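Local coordinates for protein peptidoglycan glycosyltransferase (Atopobium parvulum, PDB 4OVD) that belongs to the penicillin-binding proteins and combines a dimerisation domain with a transpeptidase domain of that family, at residues Tyr63-Asn68 with Thr555-Gln560; Ile250-Pro255 with Ser547-Asp552; Ser288-Pro293 with Thr391-Ser396; Arg345-Arg350 with Val354-Leu359; Phe410-Ala415 with Gly502-Asn507. All blocks are in the same frame, centred on the assembly; numbering follows the deposited sequence.

In the fold
From the N terminus, the turn 63-68 opens contact 1, which closes only at the chain's far end with 555-560 and so encloses the other four. Contact 2 comes next, joining strand 248-253 to helix 542-556, the helix whose last turn contact 1 also uses. Within that span contact 3 links two loops, 288-293 and 391-396, and between them lies the short-range helix pair of contact 4. Contact 5 follows contact 3 in series; none of the closures cross. Contacts 3 and 5 touch, their centres about 9 Å apart, and contact 5 reaches contact 4 through Phe410 on Met356. Contact 1 lies about 32 Å from contact 3, centre to centre, across the chain's centre.

Contact 1: residues Tyr63-Asn68 with Thr555-Gln560; sequences YDRNGN and TRLNIQ
Asn66 and Arg556 approach from opposite directions, and Leu557 lies by Arg65; no hydrogen bond spans the two segments. Among the polar groups, Asn66 ND2 stands 3.4 Å from Arg556 NH2, but both are donors and cannot bond to each other. A shared acceptor explains the proximity: the Asp224 carboxylate takes a salt bridge from Arg556 and a weak hydrogen bond from Asn66. The amide and guanidinium planes are 39° apart.

Van der Waals contact is slight: Leu557 CD2 lies 4.3 Å from Arg65 NH1, approaching the guanidinium obliquely.

Within 63-68, Asp64 gathers several hydrogen bonds. Asp64 OD1 accepts from Asn66 N at 2.9 Å, forming an Asx turn, and from Asn68 N at 2.8 Å; the two donors reach it from opposite faces of the carboxylate. OD2 of Asp64 receives Asn68 ND2 at 3.3 Å in a nearly straight bond (171°), and also Ile225 N. These bonds, with Gly67 N to Asp64 O at 3.0 Å, would be expected to hold the type I turn Asp64-Gly67 in shape.

The turn, between strands 62-63 and 69-74, thus faces the end of helix 542-556 across the start of helix 225-242, while Arg65 and Leu557 both rest on Tyr261 of strand 260-266.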
# COMPACT_ATOMS: atom_id res chain seq x y z
N TYR A 63 -16.95 13.85 5.03
CA TYR A 63 -16.52 13.86 6.41
C TYR A 63 -15.35 12.92 6.64
O TYR A 63 -15.24 11.91 5.97
CB TYR A 63 -17.65 13.35 7.29
CG TYR A 63 -18.91 14.19 7.27
CD1 TYR A 63 -19.05 15.33 8.05
CD2 TYR A 63 -19.97 13.82 6.47
CE1 TYR A 63 -20.22 16.09 8.01
CE2 TYR A 63 -21.11 14.57 6.40
CZ TYR A 63 -21.27 15.68 7.19
OH TYR A 63 -22.48 16.37 7.08
N ASP A 64 -14.49 13.23 7.59
CA ASP A 64 -13.44 12.30 7.95
C ASP A 64 -14.03 11.38 9.06
O ASP A 64 -15.20 11.53 9.43
CB ASP A 64 -12.15 13.02 8.38
CG ASP A 64 -12.12 13.38 9.86
OD1 ASP A 64 -13.18 13.45 10.55
OD2 ASP A 64 -10.99 13.65 10.31
N ARG A 65 -13.24 10.44 9.61
CA ARG A 65 -13.74 9.46 10.57
C ARG A 65 -14.24 10.06 11.88
O ARG A 65 -15.01 9.40 12.57
CB ARG A 65 -12.65 8.39 10.89
CG ARG A 65 -11.52 8.90 11.79
CD ARG A 65 -10.37 7.90 11.92
NE ARG A 65 -10.90 6.54 12.01
CZ ARG A 65 -11.14 5.87 13.12
NH1 ARG A 65 -10.87 6.38 14.34
NH2 ARG A 65 -11.64 4.64 13.01
N ASN A 66 -13.76 11.24 12.27
CA ASN A 66 -14.19 11.89 13.51
C ASN A 66 -15.29 12.92 13.21
O ASN A 66 -15.72 13.65 14.09
CB ASN A 66 -13.00 12.61 14.15
CG ASN A 66 -11.88 11.64 14.53
OD1 ASN A 66 -12.12 10.64 15.19
ND2 ASN A 66 -10.64 11.95 14.10
N GLY A 67 -15.74 13.00 11.96
CA GLY A 67 -16.77 13.95 11.63
C GLY A 67 -16.28 15.32 11.18
O GLY A 67 -17.08 16.18 10.93
N ASN A 68 -14.99 15.57 11.12
CA ASN A 68 -14.56 16.84 10.59
C ASN A 68 -14.96 16.93 9.09
O ASN A 68 -14.95 15.93 8.31
CB ASN A 68 -13.05 17.00 10.76
CG ASN A 68 -12.61 16.94 12.21
OD1 ASN A 68 -12.85 17.86 12.98
ND2 ASN A 68 -11.87 15.87 12.56
N THR A 555 -0.62 6.60 18.66
CA THR A 555 -1.05 7.43 19.77
C THR A 555 -2.43 8.00 19.36
O THR A 555 -3.44 7.82 20.04
CB THR A 555 -0.06 8.56 20.12
OG1 THR A 555 -0.21 9.65 19.21
CG2 THR A 555 1.38 8.08 20.13
N ARG A 556 -2.47 8.67 18.22
CA ARG A 556 -3.68 9.23 17.68
C ARG A 556 -4.85 8.25 17.72
O ARG A 556 -5.98 8.67 17.88
CB ARG A 556 -3.44 9.65 16.23
CG ARG A 556 -4.56 10.44 15.56
CD ARG A 556 -4.69 11.86 16.12
NE ARG A 556 -5.75 12.58 15.40
CZ ARG A 556 -6.96 12.88 15.88
NH1 ARG A 556 -7.31 12.60 17.12
NH2 ARG A 556 -7.82 13.52 15.10
N LEU A 557 -4.61 6.96 17.56
CA LEU A 557 -5.71 6.01 17.58
C LEU A 557 -5.85 5.33 18.94
O LEU A 557 -5.24 5.76 19.94
CB LEU A 557 -5.53 5.00 16.45
CG LEU A 557 -5.38 5.57 15.04
CD1 LEU A 557 -5.06 4.45 14.07
CD2 LEU A 557 -6.61 6.32 14.58
N ASN A 558 -6.64 4.26 18.99
CA ASN A 558 -6.87 3.55 20.28
C ASN A 558 -5.60 3.03 20.98
O ASN A 558 -5.46 3.16 22.17
CB ASN A 558 -7.75 2.29 20.08
CG ASN A 558 -9.05 2.55 19.32
OD1 ASN A 558 -9.58 1.63 18.69
ND2 ASN A 558 -9.57 3.77 19.37
N ILE A 559 -4.69 2.52 20.16
CA ILE A 559 -3.48 1.75 20.52
C ILE A 559 -2.54 2.41 21.53
O ILE A 559 -1.70 3.24 21.18
CB ILE A 559 -2.80 1.28 19.21
CG1 ILE A 559 -3.85 1.05 18.12
CG2 ILE A 559 -1.97 0.03 19.43
CD1 ILE A 559 -4.99 0.14 18.55
N GLN A 560 -2.57 1.87 22.75
CA GLN A 560 -1.81 2.38 23.90
C GLN A 560 -0.40 1.89 24.25
O GLN A 560 0.48 2.71 24.53
CB GLN A 560 -2.62 2.08 25.20
CG GLN A 560 -4.12 2.38 25.18
CD GLN A 560 -4.94 1.38 24.36
OE1 GLN A 560 -4.39 0.44 23.75
NE2 GLN A 560 -6.25 1.59 24.32

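Contact 2: residues Ile250-Pro255 with Ser547-Asp552; sequences IMAMNP and SQFAKD
Asn254 OD1, two residues beyond the Ala252 that touches Phe549, is gripped by two backbone amides, Arg256 N and Thr257 N. The first of these makes an Asx turn just where strand 248-253 has ended. The other end of the same amide is also held, since ND2 is hydrogen-bonded to Tyr261 OH on the adjacent strand.

Strand 248-253 lies in the five-stranded antiparallel sheet of the transpeptidase domain, which has helices on both sides, as in other penicillin-binding proteins. Ile250 and Ala252 face helix 542-556, whereas the alternate residues Met251 and Met253, modelled as selenomethionines, pack on helix 418-429.

Across to helix 542-556 the contact is wholly apolar and buried, and Phe549 is the one helix residue of 547-552 that reaches the strand. Its ring receives the tip of Ile250 over one face: CD1 lies 3.8 Å from the ring centroid and 22° off the normal, a CH-pi contact displaced toward the CG-CD2 side, with CD1 3.6 Å from Phe549 CD2. Ile250 CG1 follows at 4.0 Å from the same CD2. Both chi1 values serve this approach: CG1 of Ile250 is anti to its backbone N (-176°), as is CG of Phe549 (177°), so the two chains extend toward each other from opposite directions. Ala252 comes to a different part of the ring, its CB near the plane at the edge, 3.8 Å from Phe549 CE2. The Phe549 ring is further enclosed by Leu227 and Ala231 of helix 225-242 and by Val527 of strand 525-532.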
# COMPACT_ATOMS: atom_id res chain seq x y z
N ILE A 250 3.20 6.91 1.68
CA ILE A 250 3.02 6.48 3.04
C ILE A 250 1.56 6.15 3.27
O ILE A 250 0.69 6.80 2.72
CB ILE A 250 3.61 7.58 3.99
CG1 ILE A 250 3.54 7.15 5.44
CG2 ILE A 250 2.78 8.82 3.88
CD1 ILE A 250 4.36 8.06 6.33
N MSE A 251 1.25 5.14 4.06
CA MSE A 251 -0.14 4.79 4.31
C MSE A 251 -0.29 4.12 5.65
O MSE A 251 0.59 3.37 6.07
CB MSE A 251 -0.65 3.81 3.22
CG MSE A 251 -1.90 3.03 3.68
SE MSE A 251 -2.89 2.07 2.25
CE MSE A 251 -3.19 3.43 0.87
N ALA A 252 -1.37 4.41 6.36
CA ALA A 252 -1.66 3.76 7.62
C ALA A 252 -3.05 3.20 7.40
O ALA A 252 -3.91 3.94 6.97
CB ALA A 252 -1.65 4.75 8.74
N MSE A 253 -3.29 1.95 7.77
CA MSE A 253 -4.55 1.28 7.52
C MSE A 253 -4.84 0.30 8.59
O MSE A 253 -3.99 -0.07 9.34
CB MSE A 253 -4.49 0.52 6.17
CG MSE A 253 -4.05 -1.00 6.10
SE MSE A 253 -4.43 -1.46 4.22
CE MSE A 253 -6.23 -2.12 4.51
N ASN A 254 -6.09 -0.11 8.66
CA ASN A 254 -6.54 -1.07 9.59
C ASN A 254 -6.53 -2.37 8.79
O ASN A 254 -7.26 -2.51 7.81
CB ASN A 254 -7.95 -0.70 10.04
CG ASN A 254 -8.50 -1.65 11.04
OD1 ASN A 254 -8.42 -2.83 10.88
ND2 ASN A 254 -9.05 -1.13 12.09
N PRO A 255 -5.69 -3.33 9.21
CA PRO A 255 -5.58 -4.58 8.52
C PRO A 255 -6.79 -5.50 8.69
O PRO A 255 -6.91 -6.47 7.95
CB PRO A 255 -4.32 -5.21 9.13
CG PRO A 255 -4.21 -4.61 10.45
CD PRO A 255 -4.75 -3.22 10.33
N SER A 547 9.02 4.04 12.19
CA SER A 547 9.01 4.08 13.65
C SER A 547 8.36 5.34 14.18
O SER A 547 7.59 5.26 15.12
CB SER A 547 10.40 3.89 14.32
OG SER A 547 11.35 4.82 13.86
N GLN A 548 8.66 6.48 13.57
CA GLN A 548 8.08 7.74 13.98
C GLN A 548 6.61 7.89 13.52
O GLN A 548 5.74 8.24 14.32
CB GLN A 548 8.92 8.92 13.47
CG GLN A 548 8.28 10.30 13.71
CD GLN A 548 7.95 10.68 15.18
OE1 GLN A 548 7.27 11.70 15.42
NE2 GLN A 548 8.43 9.90 16.14
N PHE A 549 6.30 7.57 12.28
CA PHE A 549 4.96 7.74 11.88
C PHE A 549 3.97 6.69 12.48
O PHE A 549 2.83 7.00 12.85
CB PHE A 549 4.86 7.80 10.35
CG PHE A 549 3.48 7.92 9.89
CD1 PHE A 549 2.82 9.13 9.98
CD2 PHE A 549 2.82 6.83 9.36
CE1 PHE A 549 1.50 9.25 9.58
CE2 PHE A 549 1.51 6.93 8.97
CZ PHE A 549 0.85 8.15 9.07
N ALA A 550 4.39 5.47 12.57
CA ALA A 550 3.49 4.44 13.11
C ALA A 550 3.18 4.70 14.59
O ALA A 550 2.07 4.42 15.04
CB ALA A 550 4.05 3.07 12.90
N LYS A 551 4.14 5.28 15.29
CA LYS A 551 4.03 5.67 16.71
C LYS A 551 2.95 6.71 16.80
O LYS A 551 1.96 6.54 17.54
CB LYS A 551 5.40 6.21 17.17
CG LYS A 551 5.47 6.94 18.49
CD LYS A 551 5.01 6.06 19.61
CE LYS A 551 5.27 6.78 20.93
NZ LYS A 551 4.65 6.05 22.06
N ASP A 552 3.09 7.78 15.99
CA ASP A 552 2.07 8.83 15.92
C ASP A 552 0.74 8.27 15.49
O ASP A 552 -0.27 8.73 15.95
CB ASP A 552 2.45 9.92 14.93
CG ASP A 552 3.68 10.69 15.35
OD1 ASP A 552 4.18 10.43 16.47
OD2 ASP A 552 4.15 11.52 14.55

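Contact 3: residues Ser288-Pro293 with Thr391-Ser396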
# COMPACT_ATOMS: atom_id res chain seq x y z
N SER A 288 -1.56 3.97 -8.44
CA SER A 288 -1.37 4.07 -9.85
C SER A 288 0.03 3.93 -10.37
O SER A 288 0.18 3.94 -11.54
CB SER A 288 -1.98 5.40 -10.30
OG SER A 288 -1.35 6.42 -9.57
N SER A 289 1.08 3.88 -9.56
CA SER A 289 2.41 3.64 -10.18
C SER A 289 2.82 2.20 -9.84
O SER A 289 2.40 1.63 -8.81
CB SER A 289 3.44 4.63 -9.62
OG SER A 289 2.99 5.92 -9.85
N ILE A 290 3.65 1.62 -10.69
CA ILE A 290 4.10 0.24 -10.51
C ILE A 290 5.61 0.24 -10.40
O ILE A 290 6.30 1.13 -10.93
CB ILE A 290 3.68 -0.71 -11.61
CG1 ILE A 290 4.32 -0.35 -12.95
CG2 ILE A 290 2.13 -0.72 -11.76
CD1 ILE A 290 3.89 -1.37 -14.04
N TYR A 291 6.07 -0.73 -9.62
CA TYR A 291 7.46 -0.87 -9.28
C TYR A 291 7.77 -2.34 -9.20
O TYR A 291 6.84 -3.15 -9.04
CB TYR A 291 7.68 -0.32 -7.85
CG TYR A 291 7.37 1.14 -7.74
CD1 TYR A 291 8.31 2.11 -8.11
CD2 TYR A 291 6.15 1.56 -7.29
CE1 TYR A 291 8.00 3.45 -8.08
CE2 TYR A 291 5.82 2.92 -7.24
CZ TYR A 291 6.76 3.86 -7.61
OH TYR A 291 6.40 5.19 -7.58
N GLU A 292 9.05 -2.69 -9.29
CA GLU A 292 9.49 -4.07 -9.03
C GLU A 292 9.56 -4.05 -7.51
O GLU A 292 10.29 -3.25 -6.95
CB GLU A 292 10.83 -4.34 -9.67
CG GLU A 292 11.20 -5.76 -9.57
CD GLU A 292 12.47 -6.06 -10.31
OE1 GLU A 292 13.55 -5.70 -9.81
OE2 GLU A 292 12.35 -6.78 -11.30
N PRO A 293 8.72 -4.87 -6.84
CA PRO A 293 8.58 -4.80 -5.41
C PRO A 293 9.81 -5.19 -4.65
O PRO A 293 10.06 -4.59 -3.62
CB PRO A 293 7.39 -5.73 -5.12
CG PRO A 293 7.36 -6.67 -6.25
CD PRO A 293 7.80 -5.87 -7.43
N THR A 391 -3.15 -2.55 -12.58
CA THR A 391 -3.23 -3.96 -12.33
C THR A 391 -1.83 -4.56 -12.16
O THR A 391 -1.65 -5.58 -11.50
CB THR A 391 -3.85 -4.69 -13.54
OG1 THR A 391 -2.92 -4.62 -14.64
CG2 THR A 391 -5.11 -4.02 -13.92
N GLY A 392 -0.83 -3.91 -12.76
CA GLY A 392 0.52 -4.40 -12.71
C GLY A 392 0.76 -5.36 -13.85
O GLY A 392 -0.16 -5.67 -14.63
N ILE A 393 2.00 -5.81 -13.96
CA ILE A 393 2.46 -6.65 -15.04
C ILE A 393 3.11 -7.82 -14.40
O ILE A 393 4.24 -7.75 -13.93
CB ILE A 393 3.45 -5.87 -15.93
CG1 ILE A 393 2.76 -4.60 -16.51
CG2 ILE A 393 3.93 -6.75 -17.06
CD1 ILE A 393 3.70 -3.58 -17.11
N VAL A 394 2.37 -8.90 -14.41
CA VAL A 394 2.76 -10.13 -13.71
C VAL A 394 2.49 -11.28 -14.67
O VAL A 394 1.37 -11.42 -15.20
CB VAL A 394 1.88 -10.28 -12.45
CG1 VAL A 394 2.27 -11.53 -11.66
CG2 VAL A 394 1.96 -9.03 -11.55
N ARG A 395 3.52 -12.07 -14.94
CA ARG A 395 3.40 -13.18 -15.84
C ARG A 395 2.49 -14.24 -15.24
O ARG A 395 2.55 -14.48 -14.06
CB ARG A 395 4.75 -13.84 -16.07
CG ARG A 395 5.63 -13.10 -17.03
CD ARG A 395 7.02 -13.68 -17.00
NE ARG A 395 7.89 -12.92 -17.88
CZ ARG A 395 8.48 -13.40 -18.95
NH1 ARG A 395 8.39 -14.69 -19.25
NH2 ARG A 395 9.24 -12.60 -19.69
N SER A 396 1.62 -14.84 -16.06
CA SER A 396 0.80 -15.96 -15.60
C SER A 396 1.68 -17.23 -15.71
O SER A 396 2.76 -17.22 -16.32
CB SER A 396 -0.43 -16.12 -16.46
OG SER A 396 0.04 -16.30 -17.78
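Ile290 and Gly392 bring their backbones to 6.3 Å, CA to CA, with Ile290 in an extended conformation and Gly392 at a positive phi of 88°.

Ile290 carries the contact with two separate branches. Its CG2 is directed at the bare backbone of the glycine, 4.1 Å from Gly392 CA. The other branch has CG1 set between the backbone N and the carbonyl carbon (chi1 65°) and continues straight at chi2, which brings CD1 to 3.8 Å from Ile393 CD1. These two methyls meet end to end although the side chains run at about a right angle, so the overlap is confined to the tips. No polar bond joins the segments. Within 391-396, Thr391 OG1 donates to Gly392 O at 3.0 Å, in the carbonyl plane and on a lone pair, which ties the threonine side chain across the glycine that Ile290 touches.

Neither loop is isolated: Tyr291 is hydrogen-bonded through its backbone to Ile416 and Ile393 to Ala415, so the chain leading into helix 418-429 links the two. Glu292 is hydrogen-bonded through its backbone to Gln495 at the end of strand 487-495, an edge strand of the five-stranded antiparallel sheet, while Val394 packs against Met408 of helix 404-408.

Contact 4: residues Arg345-Arg350 with Val354-Leu359; sequences REMLRR and VGMAFL
Met347, modelled as selenomethionine, reaches from helix 344-350 toward helix 353-364, and its atoms meet three residues there. At its base, CB touches the terminal methyl of another selenomethionine, Met356 CE, at 3.6 Å. The chain then leaves with CG beside the backbone N (chi1 -63°) and runs extended, which carries the selenium up to the opposite helix. SE lies 3.6 Å from Gly355 CA and 3.7 Å from Gly355 O, seated on backbone that has no side chain to hold it off. From another direction Leu359 meets the same atom, its CD1 3.7 Å from Met347 SE.

The two helices are consecutive and form a helical hairpin, splayed rather than strictly antiparallel: the short axes run 140° apart and approach to 9.7 Å. Met356 folds back at chi2 and chi3 to reach Met347, and it also packs on Lys298 and Thr302 of helix 298-307.

Away from the interface, Glu346 anchors a salt-bridge network on its own helix. Its OE2 takes Arg349 NH2 at 2.6 Å on the syn lone pair and Arg350 NE at 2.7 Å on the anti side. Two guanidinium groups on one carboxylate would be expected to favour its charged form. Strand 316-319 adjoins through Phe317 and Ile319, both touched by Met347.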
# COMPACT_ATOMS: atom_id res chain seq x y z
N ARG A 345 13.21 -18.67 8.70
CA ARG A 345 13.20 -17.45 9.58
C ARG A 345 14.47 -16.61 9.31
O ARG A 345 14.42 -15.41 9.06
CB ARG A 345 13.14 -17.83 11.06
CG ARG A 345 13.18 -16.64 11.99
CD ARG A 345 13.36 -17.09 13.43
NE ARG A 345 12.34 -18.04 13.86
CZ ARG A 345 11.11 -17.68 14.19
NH1 ARG A 345 10.75 -16.38 14.21
NH2 ARG A 345 10.25 -18.61 14.58
N GLU A 346 15.60 -17.24 9.28
CA GLU A 346 16.85 -16.50 9.01
C GLU A 346 16.89 -15.89 7.61
O GLU A 346 17.42 -14.82 7.43
CB GLU A 346 18.01 -17.45 9.20
CG GLU A 346 19.38 -16.87 8.89
CD GLU A 346 19.74 -15.68 9.73
OE1 GLU A 346 19.05 -15.43 10.78
OE2 GLU A 346 20.70 -14.99 9.29
N MSE A 347 16.35 -16.56 6.58
CA MSE A 347 16.40 -15.99 5.22
C MSE A 347 15.62 -14.72 5.20
O MSE A 347 16.02 -13.73 4.53
CB MSE A 347 15.78 -16.96 4.22
CG MSE A 347 16.55 -18.24 4.17
SE MSE A 347 15.59 -19.51 2.98
CE MSE A 347 16.33 -21.19 3.59
N LEU A 348 14.55 -14.68 5.96
CA LEU A 348 13.78 -13.48 6.09
C LEU A 348 14.45 -12.39 6.94
O LEU A 348 14.41 -11.26 6.62
CB LEU A 348 12.41 -13.82 6.60
CG LEU A 348 11.29 -12.97 6.05
CD1 LEU A 348 11.05 -13.24 4.61
CD2 LEU A 348 10.02 -13.05 6.85
N ARG A 349 15.06 -12.78 8.04
CA ARG A 349 15.72 -11.87 8.94
C ARG A 349 16.77 -11.05 8.19
O ARG A 349 16.74 -9.86 8.20
CB ARG A 349 16.36 -12.64 10.05
CG ARG A 349 16.98 -11.78 11.12
CD ARG A 349 17.86 -12.58 12.04
NE ARG A 349 19.07 -13.02 11.41
CZ ARG A 349 20.13 -12.25 11.21
NH1 ARG A 349 20.15 -10.99 11.62
NH2 ARG A 349 21.16 -12.75 10.60
N ARG A 350 17.65 -11.73 7.50
CA ARG A 350 18.67 -11.11 6.68
C ARG A 350 18.29 -10.77 5.23
O ARG A 350 19.05 -10.19 4.51
CB ARG A 350 19.90 -11.98 6.71
CG ARG A 350 19.83 -13.18 5.85
CD ARG A 350 21.19 -13.83 5.71
NE ARG A 350 21.83 -14.12 6.98
CZ ARG A 350 23.10 -13.91 7.24
NH1 ARG A 350 23.89 -13.42 6.32
NH2 ARG A 350 23.58 -14.21 8.42
N VAL A 354 19.07 -15.36 -2.34
CA VAL A 354 19.43 -16.70 -2.70
C VAL A 354 18.54 -17.75 -2.03
O VAL A 354 18.07 -18.68 -2.66
CB VAL A 354 20.89 -17.01 -2.38
CG1 VAL A 354 21.21 -18.46 -2.75
CG2 VAL A 354 21.81 -16.12 -3.21
N GLY A 355 18.26 -17.54 -0.76
CA GLY A 355 17.44 -18.49 0.01
C GLY A 355 16.03 -18.50 -0.57
O GLY A 355 15.43 -19.59 -0.70
N MSE A 356 15.47 -17.32 -0.88
CA MSE A 356 14.13 -17.26 -1.48
C MSE A 356 14.05 -17.99 -2.80
O MSE A 356 13.13 -18.81 -3.08
CB MSE A 356 13.75 -15.82 -1.70
CG MSE A 356 13.38 -15.02 -0.48
SE MSE A 356 11.98 -15.80 0.62
CE MSE A 356 12.98 -16.45 2.08
N ALA A 357 15.05 -17.79 -3.62
CA ALA A 357 15.02 -18.47 -4.96
C ALA A 357 15.17 -19.96 -4.75
O ALA A 357 14.67 -20.75 -5.52
CB ALA A 357 16.15 -17.98 -5.82
N PHE A 358 15.97 -20.36 -3.77
CA PHE A 358 16.13 -21.75 -3.47
C PHE A 358 14.79 -22.34 -3.04
O PHE A 358 14.33 -23.40 -3.54
CB PHE A 358 17.15 -21.94 -2.36
CG PHE A 358 17.20 -23.32 -1.83
CD1 PHE A 358 16.37 -23.70 -0.78
CD2 PHE A 358 18.13 -24.24 -2.32
CE1 PHE A 358 16.39 -24.99 -0.27
CE2 PHE A 358 18.16 -25.53 -1.79
CZ PHE A 358 17.26 -25.91 -0.78
N LEU A 359 14.10 -21.61 -2.17
CA LEU A 359 12.82 -22.13 -1.67
C LEU A 359 11.84 -22.31 -2.79
O LEU A 359 11.22 -23.36 -2.93
CB LEU A 359 12.23 -21.21 -0.61
CG LEU A 359 12.95 -21.13 0.74
CD1 LEU A 359 12.19 -20.15 1.59
CD2 LEU A 359 12.99 -22.51 1.40

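Contact 5: residues Phe410-Ala415 with Gly502-Asn507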
# COMPACT_ATOMS: atom_id res chain seq x y z
N PHE A 410 11.96 -13.46 -4.91
CA PHE A 410 12.53 -12.36 -4.15
C PHE A 410 12.07 -11.03 -4.68
O PHE A 410 12.70 -9.98 -4.45
CB PHE A 410 14.06 -12.43 -4.00
CG PHE A 410 14.84 -12.54 -5.28
CD1 PHE A 410 15.10 -13.73 -5.84
CD2 PHE A 410 15.45 -11.42 -5.81
CE1 PHE A 410 15.87 -13.86 -6.96
CE2 PHE A 410 16.27 -11.52 -6.92
CZ PHE A 410 16.46 -12.77 -7.51
N GLY A 411 10.91 -11.06 -5.31
CA GLY A 411 10.29 -9.84 -5.79
C GLY A 411 10.83 -9.18 -7.06
O GLY A 411 10.62 -7.96 -7.23
N GLN A 412 11.49 -9.95 -7.93
CA GLN A 412 11.98 -9.45 -9.22
C GLN A 412 11.23 -10.12 -10.32
O GLN A 412 10.69 -11.20 -10.15
CB GLN A 412 13.48 -9.61 -9.35
CG GLN A 412 14.16 -8.75 -8.25
CD GLN A 412 15.67 -8.56 -8.43
OE1 GLN A 412 16.23 -8.91 -9.46
NE2 GLN A 412 16.33 -8.05 -7.40
N GLY A 413 11.20 -9.47 -11.47
CA GLY A 413 10.49 -10.00 -12.64
C GLY A 413 8.99 -9.75 -12.72
O GLY A 413 8.29 -10.41 -13.48
N LEU A 414 8.47 -8.85 -11.88
CA LEU A 414 7.10 -8.39 -11.94
C LEU A 414 7.10 -6.95 -11.49
O LEU A 414 7.98 -6.52 -10.81
CB LEU A 414 6.16 -9.14 -11.01
CG LEU A 414 6.42 -9.59 -9.56
CD1 LEU A 414 7.64 -9.15 -8.84
CD2 LEU A 414 5.17 -9.65 -8.68
N ALA A 415 6.04 -6.24 -11.82
CA ALA A 415 5.93 -4.86 -11.44
C ALA A 415 4.49 -4.65 -11.07
O ALA A 415 3.53 -4.88 -11.91
CB ALA A 415 6.31 -3.99 -12.61
N GLY A 502 6.96 -2.71 -17.15
CA GLY A 502 7.44 -3.33 -15.96
C GLY A 502 8.93 -3.70 -15.94
O GLY A 502 9.38 -4.25 -14.97
N SER A 503 9.70 -3.41 -16.96
CA SER A 503 11.14 -3.74 -16.98
C SER A 503 12.00 -2.50 -16.70
O SER A 503 11.48 -1.43 -16.56
CB SER A 503 11.53 -4.26 -18.38
OG SER A 503 10.60 -5.26 -18.77
N TYR A 504 13.34 -2.62 -16.74
CA TYR A 504 14.22 -1.51 -16.45
C TYR A 504 15.62 -1.79 -16.80
O TYR A 504 15.98 -2.90 -17.10
CB TYR A 504 14.18 -1.18 -14.97
CG TYR A 504 14.54 -2.33 -14.04
CD1 TYR A 504 13.56 -3.20 -13.60
CD2 TYR A 504 15.84 -2.50 -13.56
CE1 TYR A 504 13.85 -4.25 -12.75
CE2 TYR A 504 16.15 -3.51 -12.69
CZ TYR A 504 15.15 -4.38 -12.28
OH TYR A 504 15.43 -5.38 -11.40
N GLY A 505 16.41 -0.72 -16.85
CA GLY A 505 17.79 -0.83 -17.19
C GLY A 505 18.70 -0.60 -16.01
O GLY A 505 18.28 -0.47 -14.85
N GLU A 506 19.97 -0.45 -16.35
CA GLU A 506 21.05 -0.27 -15.40
C GLU A 506 20.88 0.92 -14.47
O GLU A 506 21.28 0.85 -13.32
CB GLU A 506 22.37 -0.10 -16.18
CG GLU A 506 23.63 -0.23 -15.33
CD GLU A 506 23.81 -1.64 -14.78
OE1 GLU A 506 24.68 -1.82 -13.90
OE2 GLU A 506 23.07 -2.56 -15.21
N ASN A 507 20.28 2.00 -14.94
CA ASN A 507 20.16 3.18 -14.09
C ASN A 507 18.87 3.36 -13.33
O ASN A 507 18.55 4.45 -12.86
CB ASN A 507 20.53 4.44 -14.90
CG ASN A 507 21.99 4.43 -15.31
OD1 ASN A 507 22.29 4.46 -16.49
ND2 ASN A 507 22.89 4.27 -14.34
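Ala415 CB packs on the backbone of Gly502, 3.6 Å from Gly502 CA and 3.9 Å from Gly502 O, where two irregular loops of the transpeptidase domain come together. One follows helix 404-408, which ends in a Schellman motif; the other lies between strands 487-495 and 510-518. At Gly502, which has a positive phi (74°), the backbone comes close to the alanine methyl without an intervening side chain.

The second approach is looser. Gln412 OE1 and Tyr504 OH stand 4.1 Å apart, too far for a hydrogen bond, their side chains crossing at about a right angle with amide and ring planes 73° apart. Tyr504 holds CG between its backbone N and carbonyl carbon (chi1 57°), which directs the ring back to the glutamine.

What positions these groups lies one shell out. Tyr504 OH is hydrogen-bonded to Glu292 OE1, while OE2 of the same carboxylate accepts from Gly413 N, so Glu292 bridges the two loops. The Ala415 side chain also touches Ile290. On the helix side, Gly411 is the C-prime residue of the Schellman motif, with Gln412 N bonded to Asn407 O and Gly411 N to Met408 O. Just before it, Phe410 packs on Met356 of helix 353-364. Its ring has Gln412 NE2 at the edge, in plane, with NE2 3.5 Å from Phe410 CE2.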